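Beta-ketoacyl-[acyl-carrier-protein] synthase III (Pseudomonas aeruginosa, PDB 2X3E) probably catalyses the first condensation of fatty acid synthesis, joining an acetyl unit from acetyl-CoA to malonyl-ACP to give 3-oxobutanoyl-ACP, as a homodimer. Local coordinates at residues Q221-R232 with T308-S318; H245-N253 with V282-L290. The protein carries 1 engineered substitution. All coordinates share one frame; numbering follows the deposited sequence. Where two conformers were deposited one is given.

Interaction 1: Q221-R232 with T308-S318; sequences QAVTQMSDSVRR and TGFGAGLTWGS
Trp316 takes the amide oxygen of Gln225 over one face of its indole, with OE1 3.1 Å above the ring plane and shifted toward the rim. The amide is tilted 35° from the ring. At the indole edge, NE1 gives a 2.9 Å hydrogen bond to water 1, which lies in the ring plane. Arg232 NH2 reaches the same water only weakly. The Arg232 guanidinium stands steeply to the indole, with Trp316 CD1 at its edge and Ser229 CA against one face, while its main polar partner is Asp181, by a salt bridge. Here an outer helix of the layered thiolase fold, 215-237, packs on a sheet through the antiparallel hairpin of strands 304-311 and 315-322.

Phe310 is the other aromatic anchor. Its face lies under the helix backbone in a CH-pi contact, with Ala222 CA 4.0 Å from the ring centroid, while Ala222 CB touches CD2 and CE2. Gln225 CB and CG run past CD1 and CE1. A bend at chi2 (-90°) turns the Gln225 amide back so that it touches both Phe310 and Trp316, and NE2 is hydrogen-bonded to Gln221 OE1 at 3.1 Å; that oxygen is also gripped by Gln188.

Farther along the helix, apolar contacts give way to a set of hydroxyls. Val230 CG2 meets Thr308 CB at 3.7 Å, and Met226 CG lies near Thr308 OG1 and Phe310 CB. Ser229 turns OG opposite its own backbone N (chi1 -179°), toward the sheet, where it lies 2.7 Å from Ser318 OG and also bonds to Asp181. Ser318 OG is in turn hydrogen-bonded to Thr308 OG1 at 2.7 Å, linking the strands through their hydroxyls. Under the helix, the backbone N of Phe310 is buried without a polar partner.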
loop_
_atom_site.group_PDB
_atom_site.type_symbol
_atom_site.label_atom_id
_atom_site.label_comp_id
_atom_site.label_asym_id
_atom_site.label_seq_id
_atom_site.Cartn_x
_atom_site.Cartn_y
_atom_site.Cartn_z
ATOM N N GLN A 221 -23.056 -5.151 10.211
ATOM C CA GLN A 221 -22.153 -5.869 9.331
ATOM C C GLN A 221 -20.779 -6.054 9.970
ATOM O O GLN A 221 -20.198 -7.137 9.883
ATOM C CB GLN A 221 -22.025 -5.161 7.982
ATOM C CG GLN A 221 -21.658 -6.121 6.875
ATOM C CD GLN A 221 -21.608 -5.489 5.506
ATOM O OE1 GLN A 221 -20.910 -5.983 4.628
ATOM N NE2 GLN A 221 -22.355 -4.405 5.308
ATOM N N ALA A 222 -20.265 -5.007 10.614
ATOM C CA ALA A 222 -18.972 -5.092 11.291
ATOM C C ALA A 222 -18.924 -6.248 12.297
ATOM O O ALA A 222 -17.949 -6.988 12.339
ATOM C CB ALA A 222 -18.629 -3.767 11.981
ATOM N N VAL A 223 -19.986 -6.415 13.084
ATOM C CA VAL A 223 -20.027 -7.485 14.084
ATOM C C VAL A 223 -19.910 -8.866 13.440
ATOM O O VAL A 223 -19.088 -9.684 13.851
ATOM C CB VAL A 223 -21.322 -7.441 14.918
ATOM C CG1 VAL A 223 -21.401 -8.662 15.841
ATOM C CG2 VAL A 223 -21.399 -6.144 15.724
ATOM N N THR A 224 -20.749 -9.112 12.439
ATOM C CA THR A 224 -20.776 -10.392 11.720
ATOM C C THR A 224 -19.469 -10.630 10.950
ATOM O O THR A 224 -18.913 -11.731 10.963
ATOM C CB THR A 224 -21.975 -10.430 10.735
ATOM O OG1 THR A 224 -23.192 -10.179 11.441
ATOM C CG2 THR A 224 -22.088 -11.779 10.068
ATOM N N GLN A 225 -18.981 -9.587 10.286
ATOM C CA GLN A 225 -17.774 -9.690 9.462
ATOM C C GLN A 225 -16.573 -10.145 10.289
ATOM O O GLN A 225 -15.846 -11.063 9.894
ATOM C CB GLN A 225 -17.462 -8.346 8.796
ATOM C CG GLN A 225 -18.424 -7.959 7.689
ATOM C CD GLN A 225 -17.998 -8.457 6.322
ATOM O OE1 GLN A 225 -17.143 -9.327 6.211
ATOM N NE2 GLN A 225 -18.601 -7.913 5.280
ATOM N N MET A 226 -16.372 -9.515 11.444
ATOM C CA MET A 226 -15.245 -9.876 12.288
ATOM C C MET A 226 -15.475 -11.227 12.972
ATOM O O MET A 226 -14.563 -12.051 13.008
ATOM C CB MET A 226 -14.913 -8.759 13.289
ATOM C CG MET A 226 -13.989 -7.697 12.687
ATOM S SD MET A 226 -13.406 -6.486 13.877
ATOM C CE MET A 226 -14.000 -7.271 15.366
ATOM N N SER A 227 -16.684 -11.473 13.481
ATOM C CA SER A 227 -17.012 -12.752 14.129
ATOM C C SER A 227 -16.803 -13.938 13.187
ATOM O O SER A 227 -16.189 -14.951 13.547
ATOM C CB SER A 227 -18.466 -12.753 14.606
ATOM O OG SER A 227 -18.707 -11.689 15.505
ATOM N N ASP A 228 -17.330 -13.817 11.971
ATOM C CA ASP A 228 -17.200 -14.897 10.981
ATOM C C ASP A 228 -15.739 -15.096 10.563
ATOM O O ASP A 228 -15.292 -16.231 10.382
ATOM C CB ASP A 228 -18.062 -14.615 9.741
ATOM C CG ASP A 228 -19.563 -14.628 10.034
ATOM O OD1 ASP A 228 -20.007 -15.327 10.973
ATOM O OD2 ASP A 228 -20.317 -13.944 9.300
ATOM N N SER A 229 -14.997 -13.997 10.418
ATOM C CA SER A 229 -13.579 -14.065 10.039
ATOM C C SER A 229 -12.762 -14.775 11.119
ATOM O O SER A 229 -11.920 -15.634 10.812
ATOM C CB SER A 229 -13.015 -12.664 9.761
ATOM O OG SER A 229 -11.646 -12.738 9.381
ATOM N N VAL A 230 -13.033 -14.438 12.381
ATOM C CA VAL A 230 -12.402 -15.124 13.508
ATOM C C VAL A 230 -12.713 -16.617 13.429
ATOM O O VAL A 230 -11.810 -17.443 13.517
ATOM C CB VAL A 230 -12.860 -14.556 14.878
ATOM C CG1 VAL A 230 -12.291 -15.395 16.027
ATOM C CG2 VAL A 230 -12.433 -13.102 15.022
ATOM N N ARG A 231 -13.987 -16.962 13.241
ATOM C CA ARG A 231 -14.374 -18.374 13.175
ATOM C C ARG A 231 -13.606 -19.132 12.096
ATOM O O ARG A 231 -13.179 -20.259 12.322
ATOM C CB ARG A 231 -15.876 -18.551 12.930
ATOM C CG ARG A 231 -16.302 -20.018 12.773
ATOM C CD ARG A 231 -15.956 -20.849 14.011
ATOM N NE ARG A 231 -16.806 -20.479 15.139
ATOM C CZ ARG A 231 -16.657 -20.900 16.393
ATOM N NH1 ARG A 231 -15.660 -21.706 16.730
ATOM N NH2 ARG A 231 -17.517 -20.496 17.322
ATOM N N ARG A 232 -13.436 -18.518 10.931
ATOM C CA ARG A 232 -12.691 -19.157 9.843
ATOM C C ARG A 232 -11.241 -19.449 10.218
ATOM O O ARG A 232 -10.722 -20.535 9.934
ATOM C CB ARG A 232 -12.767 -18.309 8.573
ATOM C CG ARG A 232 -14.173 -18.286 7.995
ATOM C CD ARG A 232 -14.210 -17.772 6.592
ATOM N NE ARG A 232 -13.886 -16.350 6.489
ATOM C CZ ARG A 232 -14.736 -15.346 6.719
ATOM N NH1 ARG A 232 -15.994 -15.572 7.101
ATOM N NH2 ARG A 232 -14.318 -14.095 6.573
ATOM N N THR A 308 -8.239 -9.292 14.616
ATOM C CA THR A 308 -9.254 -9.237 13.574
ATOM C C THR A 308 -9.671 -7.805 13.245
ATOM O O THR A 308 -9.755 -6.946 14.127
ATOM C CB THR A 308 -10.477 -10.097 13.960
ATOM O OG1 THR A 308 -11.396 -10.159 12.858
ATOM C CG2 THR A 308 -11.171 -9.541 15.189
ATOM N N GLY A 309 -9.917 -7.558 11.958
ATOM C CA GLY A 309 -10.328 -6.248 11.482
ATOM C C GLY A 309 -11.439 -6.302 10.451
ATOM O O GLY A 309 -11.621 -7.305 9.770
ATOM N N PHE A 310 -12.193 -5.210 10.363
ATOM C CA PHE A 310 -13.173 -4.982 9.298
ATOM C C PHE A 310 -13.202 -3.475 9.060
ATOM O O PHE A 310 -13.127 -2.707 10.012
ATOM C CB PHE A 310 -14.570 -5.486 9.695
ATOM C CG PHE A 310 -15.685 -4.879 8.880
ATOM C CD1 PHE A 310 -16.053 -5.426 7.660
ATOM C CD2 PHE A 310 -16.344 -3.742 9.324
ATOM C CE1 PHE A 310 -17.069 -4.858 6.897
ATOM C CE2 PHE A 310 -17.362 -3.169 8.573
ATOM C CZ PHE A 310 -17.722 -3.733 7.351
ATOM N N GLY A 311 -13.304 -3.045 7.808
ATOM C CA GLY A 311 -13.361 -1.614 7.525
ATOM C C GLY A 311 -13.640 -1.257 6.081
ATOM O O GLY A 311 -14.128 -2.082 5.303
ATOM N N ALA A 312 -13.319 -0.015 5.740
ATOM C CA ALA A 312 -13.601 0.536 4.431
ATOM C C ALA A 312 -12.992 -0.325 3.327
ATOM O O ALA A 312 -11.934 -0.942 3.518
ATOM C CB ALA A 312 -13.085 1.973 4.339
ATOM N N GLY A 313 -13.671 -0.352 2.179
ATOM C CA GLY A 313 -13.256 -1.152 1.030
ATOM C C GLY A 313 -14.435 -1.783 0.296
ATOM O O GLY A 313 -14.605 -1.545 -0.894
ATOM N N LEU A 314 -15.242 -2.611 0.963
ATOM C CA LEU A 314 -15.024 -3.078 2.329
ATOM C C LEU A 314 -13.872 -4.077 2.377
ATOM O O LEU A 314 -13.561 -4.724 1.373
ATOM C CB LEU A 314 -16.289 -3.763 2.865
ATOM C CG LEU A 314 -17.556 -2.906 2.922
ATOM C CD1 LEU A 314 -18.756 -3.721 3.416
ATOM C CD2 LEU A 314 -17.341 -1.687 3.798
ATOM N N THR A 315 -13.260 -4.192 3.551
ATOM C CA THR A 315 -12.185 -5.144 3.818
ATOM C C THR A 315 -12.414 -5.831 5.154
ATOM O O THR A 315 -13.089 -5.296 6.031
ATOM C CB THR A 315 -10.810 -4.444 3.903
ATOM O OG1 THR A 315 -10.886 -3.328 4.810
ATOM C CG2 THR A 315 -10.357 -3.975 2.532
ATOM N N TRP A 316 -11.836 -7.019 5.304
ATOM C CA TRP A 316 -11.819 -7.712 6.582
ATOM C C TRP A 316 -10.684 -8.716 6.594
ATOM O O TRP A 316 -10.115 -9.060 5.544
ATOM C CB TRP A 316 -13.140 -8.449 6.819
ATOM C CG TRP A 316 -13.386 -9.518 5.805
ATOM C CD1 TRP A 316 -12.859 -10.772 5.789
ATOM C CD2 TRP A 316 -14.193 -9.403 4.629
ATOM N NE1 TRP A 316 -13.291 -11.455 4.671
ATOM C CE2 TRP A 316 -14.114 -10.634 3.944
ATOM C CE3 TRP A 316 -14.974 -8.376 4.087
ATOM C CZ2 TRP A 316 -14.800 -10.870 2.747
ATOM C CZ3 TRP A 316 -15.651 -8.611 2.896
ATOM C CH2 TRP A 316 -15.563 -9.845 2.243
ATOM N N GLY A 317 -10.370 -9.204 7.784
ATOM C CA GLY A 317 -9.422 -10.299 7.921
ATOM C C GLY A 317 -9.056 -10.586 9.356
ATOM O O GLY A 317 -9.315 -9.773 10.248
ATOM N N SER A 318 -8.469 -11.756 9.576
ATOM C CA SER A 318 -7.977 -12.124 10.891
ATOM C C SER A 318 -6.674 -12.905 10.768
ATOM O O SER A 318 -6.361 -13.455 9.710
ATOM C CB SER A 318 -9.009 -12.970 11.640
ATOM O OG SER A 318 -10.279 -12.346 11.644
HETATM O O HOH W 1 -12.395 -14.055 3.807
#

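Interaction 2: H245-N253 with V282-L290; sequences HHLVPHQAN and VAASIPLAL
His250 and Ser285 make the tight, polar end of this contact. Ser285 OG sits at the edge of the imidazole, in its plane, 2.8 Å from His250 ND1, and the nearly straight hydrogen bond (170°) helps set the rotation of the ring. OG comes forward because it is tucked between the backbone N and the carbonyl carbon of its own residue (chi1 69°). Over the centre of one ring face lies the backbone N of Ala252.

Beside this bond the packing is apolar. Val248 sends CG1 against Ala289 CB at 3.7 Å and Ile286 CG2 at 3.9 Å, while the CG1 branch of Ile286 passes 3.8 Å from His250 N. In the thiolase fold this is where a sheet, through its strand 246-249, meets the central helical layer: Ile286 also packs on Phe115 and Val116 of helix 114-127. His250, predicted to be an active-site residue, lies against Asn280 and the engineered Ala112; Ser285 is probably a second-shell residue that positions it.

Contact is slacker along Gln251, whose CG lies 4.0 Å from Ser285 CB and whose NE2 only grazes Ala289 CB. Its amide is held chiefly elsewhere: NE2 donates to Pro249 O at 2.9 Å and to Val272 O, and OE1 accepts from Asn274 N. Gln251 is the centre of an inverse gamma turn, after which the chain turns away from helix 285-295. Gln251 and Ala252 begin the predicted ACP-binding region, 251-255; the CB of Ala252, partly exposed, points away from the helix.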
loop_
_atom_site.group_PDB
_atom_site.type_symbol
_atom_site.label_atom_id
_atom_site.label_comp_id
_atom_site.label_asym_id
_atom_site.label_seq_id
_atom_site.Cartn_x
_atom_site.Cartn_y
_atom_site.Cartn_z
ATOM N N HIS A 245 -7.417 -17.226 24.259
ATOM C CA HIS A 245 -7.132 -16.437 25.453
ATOM C C HIS A 245 -7.384 -14.957 25.187
ATOM O O HIS A 245 -7.873 -14.244 26.064
ATOM C CB HIS A 245 -5.678 -16.621 25.907
ATOM C CG HIS A 245 -5.387 -17.969 26.489
ATOM N ND1 HIS A 245 -4.921 -19.022 25.732
ATOM C CD2 HIS A 245 -5.482 -18.430 27.758
ATOM C CE1 HIS A 245 -4.748 -20.078 26.507
ATOM N NE2 HIS A 245 -5.081 -19.745 27.743
ATOM N N HIS A 246 -7.029 -14.507 23.984
ATOM C CA HIS A 246 -7.056 -13.085 23.635
ATOM C C HIS A 246 -7.634 -12.834 22.250
ATOM O O HIS A 246 -7.134 -13.349 21.250
ATOM C CB HIS A 246 -5.646 -12.493 23.684
ATOM C CG HIS A 246 -4.893 -12.837 24.928
ATOM N ND1 HIS A 246 -5.277 -12.391 26.172
ATOM C CD2 HIS A 246 -3.774 -13.574 25.116
ATOM C CE1 HIS A 246 -4.437 -12.855 27.080
ATOM N NE2 HIS A 246 -3.513 -13.572 26.464
ATOM N N LEU A 247 -8.692 -12.035 22.203
ATOM C CA LEU A 247 -9.237 -11.533 20.955
ATOM C C LEU A 247 -8.968 -10.032 20.906
ATOM O O LEU A 247 -9.394 -9.292 21.803
ATOM C CB LEU A 247 -10.738 -11.792 20.880
ATOM C CG LEU A 247 -11.422 -11.376 19.571
ATOM C CD1 LEU A 247 -10.795 -12.067 18.368
ATOM C CD2 LEU A 247 -12.922 -11.674 19.660
ATOM N N VAL A 248 -8.251 -9.596 19.877
ATOM C CA VAL A 248 -7.891 -8.190 19.713
ATOM C C VAL A 248 -8.488 -7.673 18.405
ATOM O O VAL A 248 -7.870 -7.759 17.345
ATOM C CB VAL A 248 -6.369 -7.971 19.707
ATOM C CG1 VAL A 248 -6.068 -6.486 19.836
ATOM C CG2 VAL A 248 -5.714 -8.738 20.835
ATOM N N PRO A 249 -9.721 -7.163 18.471
ATOM C CA PRO A 249 -10.377 -6.641 17.285
ATOM C C PRO A 249 -10.024 -5.182 16.993
ATOM O O PRO A 249 -9.590 -4.437 17.882
ATOM C CB PRO A 249 -11.856 -6.756 17.644
ATOM C CG PRO A 249 -11.885 -6.631 19.091
ATOM C CD PRO A 249 -10.649 -7.262 19.609
ATOM N N HIS A 250 -10.225 -4.782 15.746
ATOM C CA HIS A 250 -10.271 -3.376 15.414
ATOM C C HIS A 250 -11.305 -2.728 16.330
ATOM O O HIS A 250 -12.433 -3.215 16.457
ATOM C CB HIS A 250 -10.643 -3.183 13.936
ATOM C CG HIS A 250 -11.149 -1.813 13.614
ATOM N ND1 HIS A 250 -10.460 -0.670 13.959
ATOM C CD2 HIS A 250 -12.274 -1.400 12.983
ATOM C CE1 HIS A 250 -11.145 0.388 13.560
ATOM N NE2 HIS A 250 -12.247 -0.027 12.962
ATOM N N GLN A 251 -10.910 -1.635 16.970
ATOM C CA GLN A 251 -11.733 -0.975 17.972
ATOM C C GLN A 251 -12.763 -0.069 17.283
ATOM O O GLN A 251 -12.676 1.160 17.339
ATOM C CB GLN A 251 -10.843 -0.187 18.943
ATOM C CG GLN A 251 -9.679 -1.014 19.548
ATOM C CD GLN A 251 -10.098 -1.912 20.693
ATOM O OE1 GLN A 251 -10.534 -1.426 21.735
ATOM N NE2 GLN A 251 -9.952 -3.232 20.514
ATOM N N ALA A 252 -13.751 -0.699 16.649
ATOM C CA ALA A 252 -14.690 -0.002 15.764
ATOM C C ALA A 252 -15.648 0.896 16.542
ATOM O O ALA A 252 -15.901 2.038 16.150
ATOM C CB ALA A 252 -15.462 -1.006 14.921
ATOM N N ASN A 253 -16.204 0.339 17.613
ATOM C CA ASN A 253 -17.058 1.069 18.543
ATOM C C ASN A 253 -17.169 0.266 19.842
ATOM O O ASN A 253 -16.765 -0.890 19.883
ATOM C CB ASN A 253 -18.440 1.283 17.920
ATOM C CG ASN A 253 -19.106 2.544 18.409
ATOM O OD1 ASN A 253 -18.682 3.136 19.398
ATOM N ND2 ASN A 253 -20.159 2.966 17.717
ATOM N N VAL A 282 -8.421 3.487 13.708
ATOM C CA VAL A 282 -8.320 2.862 12.373
ATOM C C VAL A 282 -7.134 1.884 12.306
ATOM O O VAL A 282 -7.097 0.950 13.104
ATOM C CB VAL A 282 -8.325 3.933 11.242
ATOM C CG1 VAL A 282 -8.525 3.286 9.874
ATOM C CG2 VAL A 282 -9.426 4.944 11.478
ATOM N N ALA A 283 -6.156 2.078 11.422
ATOM C CA ALA A 283 -5.085 1.079 11.271
ATOM C C ALA A 283 -4.264 0.876 12.560
ATOM O O ALA A 283 -3.714 -0.200 12.780
ATOM C CB ALA A 283 -4.166 1.419 10.067
ATOM N N ALA A 284 -4.213 1.896 13.415
ATOM C CA ALA A 284 -3.495 1.814 14.696
ATOM C C ALA A 284 -4.226 1.030 15.799
ATOM O O ALA A 284 -3.628 0.724 16.838
ATOM C CB ALA A 284 -3.175 3.220 15.202
ATOM N N SER A 285 -5.503 0.700 15.591
ATOM C CA SER A 285 -6.359 0.256 16.702
ATOM C C SER A 285 -5.897 -1.049 17.346
ATOM O O SER A 285 -5.844 -1.155 18.577
ATOM C CB SER A 285 -7.822 0.147 16.256
ATOM O OG SER A 285 -8.022 -0.919 15.343
ATOM N N ILE A 286 -5.555 -2.031 16.516
ATOM C CA ILE A 286 -5.098 -3.330 17.013
ATOM C C ILE A 286 -3.759 -3.231 17.766
ATOM O O ILE A 286 -3.664 -3.685 18.901
ATOM C CB ILE A 286 -5.019 -4.378 15.885
ATOM C CG1 ILE A 286 -6.423 -4.673 15.351
ATOM C CG2 ILE A 286 -4.357 -5.667 16.396
ATOM C CD1 ILE A 286 -6.439 -5.629 14.161
ATOM N N PRO A 287 -2.729 -2.604 17.166
ATOM C CA PRO A 287 -1.492 -2.535 17.964
ATOM C C PRO A 287 -1.579 -1.604 19.193
ATOM O O PRO A 287 -0.897 -1.842 20.194
ATOM C CB PRO A 287 -0.447 -2.060 16.953
ATOM C CG PRO A 287 -1.238 -1.347 15.886
ATOM C CD PRO A 287 -2.523 -2.124 15.789
ATOM N N LEU A 288 -2.417 -0.574 19.146
ATOM C CA LEU A 288 -2.635 0.238 20.351
ATOM C C LEU A 288 -3.332 -0.590 21.435
ATOM O O LEU A 288 -2.982 -0.487 22.617
ATOM C CB LEU A 288 -3.419 1.509 20.048
ATOM C CG LEU A 288 -2.620 2.617 19.362
ATOM C CD1 LEU A 288 -3.564 3.677 18.835
ATOM C CD2 LEU A 288 -1.602 3.223 20.317
ATOM N N ALA A 289 -4.291 -1.428 21.038
ATOM C CA ALA A 289 -4.957 -2.330 21.984
ATOM C C ALA A 289 -3.967 -3.345 22.569
ATOM O O ALA A 289 -3.988 -3.609 23.770
ATOM C CB ALA A 289 -6.156 -3.048 21.322
ATOM N N LEU A 290 -3.101 -3.898 21.721
ATOM C CA LEU A 290 -2.014 -4.759 22.187
ATOM C C LEU A 290 -1.124 -4.060 23.230
ATOM O O LEU A 290 -0.796 -4.653 24.261
ATOM C CB LEU A 290 -1.160 -5.260 21.007
ATOM C CG LEU A 290 -1.778 -6.354 20.122
ATOM C CD1 LEU A 290 -0.897 -6.643 18.906
ATOM C CD2 LEU A 290 -2.021 -7.643 20.925
#

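How the interactions relate
The centres of interactions 1 and 2 lie about 12 Å apart, on opposite faces of one sheet. Helix 215-237 packs on it from outside, helix 285-295 from the central layer. Along the chain the order is helix 215-237, strand 246-249, helix 285-295 and then strands 304-311 and 315-322, so both segments of interaction 2 fall between those of interaction 1. Strands 246-249 and 304-311 are parallel neighbours, joined by probable hydrogen bonds from His250 N to Thr308 O (2.7 Å) and from Thr308 N to Val248 O. Met226 also packs on Pro249. The outer helix thus backs strand 246-249, at whose end the predicted active-site His250 lies, and its neighbour 304-311.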